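Side-chain contact in DNA repair and recombination protein RadB (PDB 2CVH), which probably takes part in DNA repair and homologous recombination, binding DNA and hydrolysing ATP only very weakly, without promoting strand exchange: residues Ala37-Leu42 and Glu67-Asn72. Numbering follows the deposited sequence.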
ATOM      1  N   ALA A  37       2.236  -4.968   2.088  1.00 11.88           N
ATOM      2  CA  ALA A  37       3.135  -3.830   2.244  1.00 17.76           C
ATOM      3  C   ALA A  37       4.382  -4.247   3.027  1.00 17.74           C
ATOM      4  O   ALA A  37       5.514  -4.012   2.569  1.00 17.20           O
ATOM      5  CB  ALA A  37       2.410  -2.690   2.967  1.00 16.12           C
ATOM      6  N   LEU A  38       4.162  -4.912   4.166  1.00 17.36           N
ATOM      7  CA  LEU A  38       5.242  -5.393   5.037  1.00 16.00           C
ATOM      8  C   LEU A  38       6.202  -6.318   4.298  1.00 15.69           C
ATOM      9  O   LEU A  38       7.421  -6.177   4.403  1.00 14.15           O
ATOM     10  CB  LEU A  38       4.675  -6.148   6.258  1.00 21.83           C
ATOM     11  CG  LEU A  38       4.322  -5.532   7.626  1.00 23.26           C
ATOM     12  CD1 LEU A  38       3.877  -6.632   8.619  1.00 17.17           C
ATOM     13  CD2 LEU A  38       5.522  -4.828   8.211  1.00 27.96           C
ATOM     14  N   GLN A  39       5.644  -7.259   3.540  1.00 11.96           N
ATOM     15  CA  GLN A  39       6.432  -8.213   2.799  1.00  9.75           C
ATOM     16  C   GLN A  39       7.221  -7.602   1.665  1.00 14.28           C
ATOM     17  O   GLN A  39       8.369  -7.992   1.426  1.00 16.89           O
ATOM     18  CB  GLN A  39       5.536  -9.330   2.277  1.00 10.99           C
ATOM     19  CG  GLN A  39       6.262 -10.402   1.476  1.00  9.26           C
ATOM     20  CD  GLN A  39       5.535 -11.743   1.521  1.00 16.59           C
ATOM     21  OE1 GLN A  39       5.348 -12.413   0.498  1.00 17.13           O
ATOM     22  NE2 GLN A  39       5.153 -12.153   2.720  1.00 11.29           N
ATOM     23  N   THR A  40       6.604  -6.683   0.933  1.00 16.99           N
ATOM     24  CA  THR A  40       7.308  -6.028  -0.163  1.00 17.50           C
ATOM     25  C   THR A  40       8.485  -5.236   0.442  1.00 14.49           C
ATOM     26  O   THR A  40       9.617  -5.380   0.003  1.00 13.10           O
ATOM     27  CB  THR A  40       6.363  -5.101  -0.951  1.00 17.97           C
ATOM     28  OG1 THR A  40       5.252  -5.873  -1.415  1.00 18.73           O
ATOM     29  CG2 THR A  40       7.079  -4.482  -2.159  1.00 16.00           C
ATOM     30  N   GLY A  41       8.207  -4.468   1.495  1.00 15.98           N
ATOM     31  CA  GLY A  41       9.249  -3.703   2.164  1.00 20.30           C
ATOM     32  C   GLY A  41      10.349  -4.606   2.703  1.00 20.10           C
ATOM     33  O   GLY A  41      11.534  -4.416   2.429  1.00 17.91           O
ATOM     34  N   LEU A  42       9.948  -5.647   3.415  1.00 19.95           N
ATOM     35  CA  LEU A  42      10.892  -6.594   3.983  1.00 18.66           C
ATOM     36  C   LEU A  42      11.869  -7.189   2.952  1.00 22.29           C
ATOM     37  O   LEU A  42      13.086  -7.179   3.152  1.00 25.55           O
ATOM     38  CB  LEU A  42      10.106  -7.687   4.725  1.00 21.53           C
ATOM     39  CG  LEU A  42      10.728  -8.819   5.558  1.00 24.40           C
ATOM     40  CD1 LEU A  42      10.766 -10.085   4.762  1.00 20.70           C
ATOM     41  CD2 LEU A  42      12.109  -8.432   6.120  1.00 24.01           C
ATOM     42  N   GLU A  67      11.861 -13.645  10.426  1.00 26.71           N
ATOM     43  CA  GLU A  67      12.408 -14.888  10.946  1.00 31.72           C
ATOM     44  C   GLU A  67      12.020 -16.092  10.127  1.00 35.97           C
ATOM     45  O   GLU A  67      12.895 -16.845   9.702  1.00 34.85           O
ATOM     46  CB  GLU A  67      11.940 -15.129  12.378  1.00 32.28           C
ATOM     47  CG  GLU A  67      12.648 -14.320  13.411  1.00 31.00           C
ATOM     48  CD  GLU A  67      12.010 -14.466  14.755  1.00 35.53           C
ATOM     49  OE1 GLU A  67      12.716 -14.296  15.762  1.00 41.75           O
ATOM     50  OE2 GLU A  67      10.794 -14.735  14.818  1.00 40.05           O
ATOM     51  N   THR A  68      10.711 -16.262   9.907  1.00 38.13           N
ATOM     52  CA  THR A  68      10.183 -17.401   9.161  1.00 40.22           C
ATOM     53  C   THR A  68      10.743 -17.536   7.754  1.00 42.91           C
ATOM     54  O   THR A  68      10.512 -18.542   7.083  1.00 48.43           O
ATOM     55  CB  THR A  68       8.654 -17.392   9.072  1.00 40.80           C
ATOM     56  OG1 THR A  68       8.091 -16.969  10.317  1.00 44.03           O
ATOM     57  CG2 THR A  68       8.176 -18.796   8.829  1.00 46.29           C
ATOM     58  N   ARG A  69      11.474 -16.526   7.306  1.00 41.24           N
ATOM     59  CA  ARG A  69      12.080 -16.554   5.986  1.00 40.37           C
ATOM     60  C   ARG A  69      13.609 -16.464   6.173  1.00 41.04           C
ATOM     61  O   ARG A  69      14.360 -16.182   5.233  1.00 42.18           O
ATOM     62  CB  ARG A  69      11.486 -15.393   5.156  1.00 40.30           C
ATOM     63  CG  ARG A  69       9.927 -15.443   5.146  1.00 39.18           C
ATOM     64  CD  ARG A  69       9.225 -14.155   4.679  1.00 37.96           C
ATOM     65  NE  ARG A  69       9.168 -14.085   3.228  1.00 38.09           N
ATOM     66  CZ  ARG A  69       8.123 -14.448   2.496  1.00 37.05           C
ATOM     67  NH1 ARG A  69       7.015 -14.882   3.078  1.00 34.09           N
ATOM     68  NH2 ARG A  69       8.242 -14.505   1.172  1.00 39.07           N
ATOM     69  N   GLY A  70      14.047 -16.768   7.400  1.00 42.48           N
ATOM     70  CA  GLY A  70      15.450 -16.724   7.797  1.00 39.76           C
ATOM     71  C   GLY A  70      16.168 -15.416   7.523  1.00 40.69           C
ATOM     72  O   GLY A  70      17.339 -15.444   7.157  1.00 43.49           O
ATOM     73  N   LEU A  71      15.525 -14.282   7.828  1.00 41.47           N
ATOM     74  CA  LEU A  71      16.075 -12.942   7.544  1.00 40.58           C
ATOM     75  C   LEU A  71      16.731 -11.990   8.561  1.00 40.11           C
ATOM     76  O   LEU A  71      17.169 -10.905   8.157  1.00 45.04           O
ATOM     77  CB  LEU A  71      15.024 -12.121   6.796  1.00 36.84           C
ATOM     78  CG  LEU A  71      14.938 -12.326   5.296  1.00 35.01           C
ATOM     79  CD1 LEU A  71      13.858 -11.425   4.759  1.00 35.36           C
ATOM     80  CD2 LEU A  71      16.271 -11.993   4.653  1.00 35.33           C
ATOM     81  N   ASN A  72      16.841 -12.355   9.832  1.00 38.01           N
ATOM     82  CA  ASN A  72      17.431 -11.446  10.844  1.00 34.98           C
ATOM     83  C   ASN A  72      16.433 -10.317  11.003  1.00 31.76           C
ATOM     84  O   ASN A  72      16.450  -9.320  10.268  1.00 31.55           O
ATOM     85  CB  ASN A  72      18.800 -10.882  10.429  1.00 34.63           C
ATOM     86  CG  ASN A  72      19.396  -9.949  11.481  1.00 34.20           C
ATOM     87  OD1 ASN A  72      18.716  -9.507  12.410  1.00 35.15           O
ATOM     88  ND2 ASN A  72      20.664  -9.636  11.323  1.00 35.08           N
TER
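The side-chain amide of Gln-39 lies over one face of the Arg-69 guanidinium, with Gln-39 CD 3.5 Å above the guanidinium plane and displaced toward its rim. The two planes are inclined by 42°, so the amide leans over the guanidinium and does not stack flat on it, and Gln-39 CD sits 3.8 Å from Arg-69 NH1. Gln-39 rises extended from the helix, its CG anti to the backbone N (chi1 -180°), whereas Arg-69 arrives at about a right angle to it, bent at chi3 (82°). Arg-69 NH1 is hydrogen-bonded to the carbonyl O of Arg-214, which holds the guanidinium from outside the contact. An alanine in place of Gln-39 would probably leave this guanidinium face without its amide neighbour and the group freer to tilt about its hydrogen bond to Arg-214.

Beside this polar pair, Leu-42 and Leu-71 meet tip to tip. Leu-71 CD1 points between the two methyls of Leu-42, tightly packed at 3.4 Å from Leu-42 CD1 and at 3.7 Å from Leu-42 CD2. Arg-69 CD lies at the margin of Leu-42, 4.4 Å from its CD1, while Ala-76 of helix 73-79 also touches Leu-42.

The turn that presents Arg-69 and Leu-71 is a Schellman motif ending helix 59-67, with Gly-70, at positive phi, as its C-prime residue and a bond of 2.6 Å from Gly-70 N to Glu-67 O. It packs against helix 33-44, whose first residues complete the predicted ATP-binding Walker A motif in the RecA-like P-loop fold.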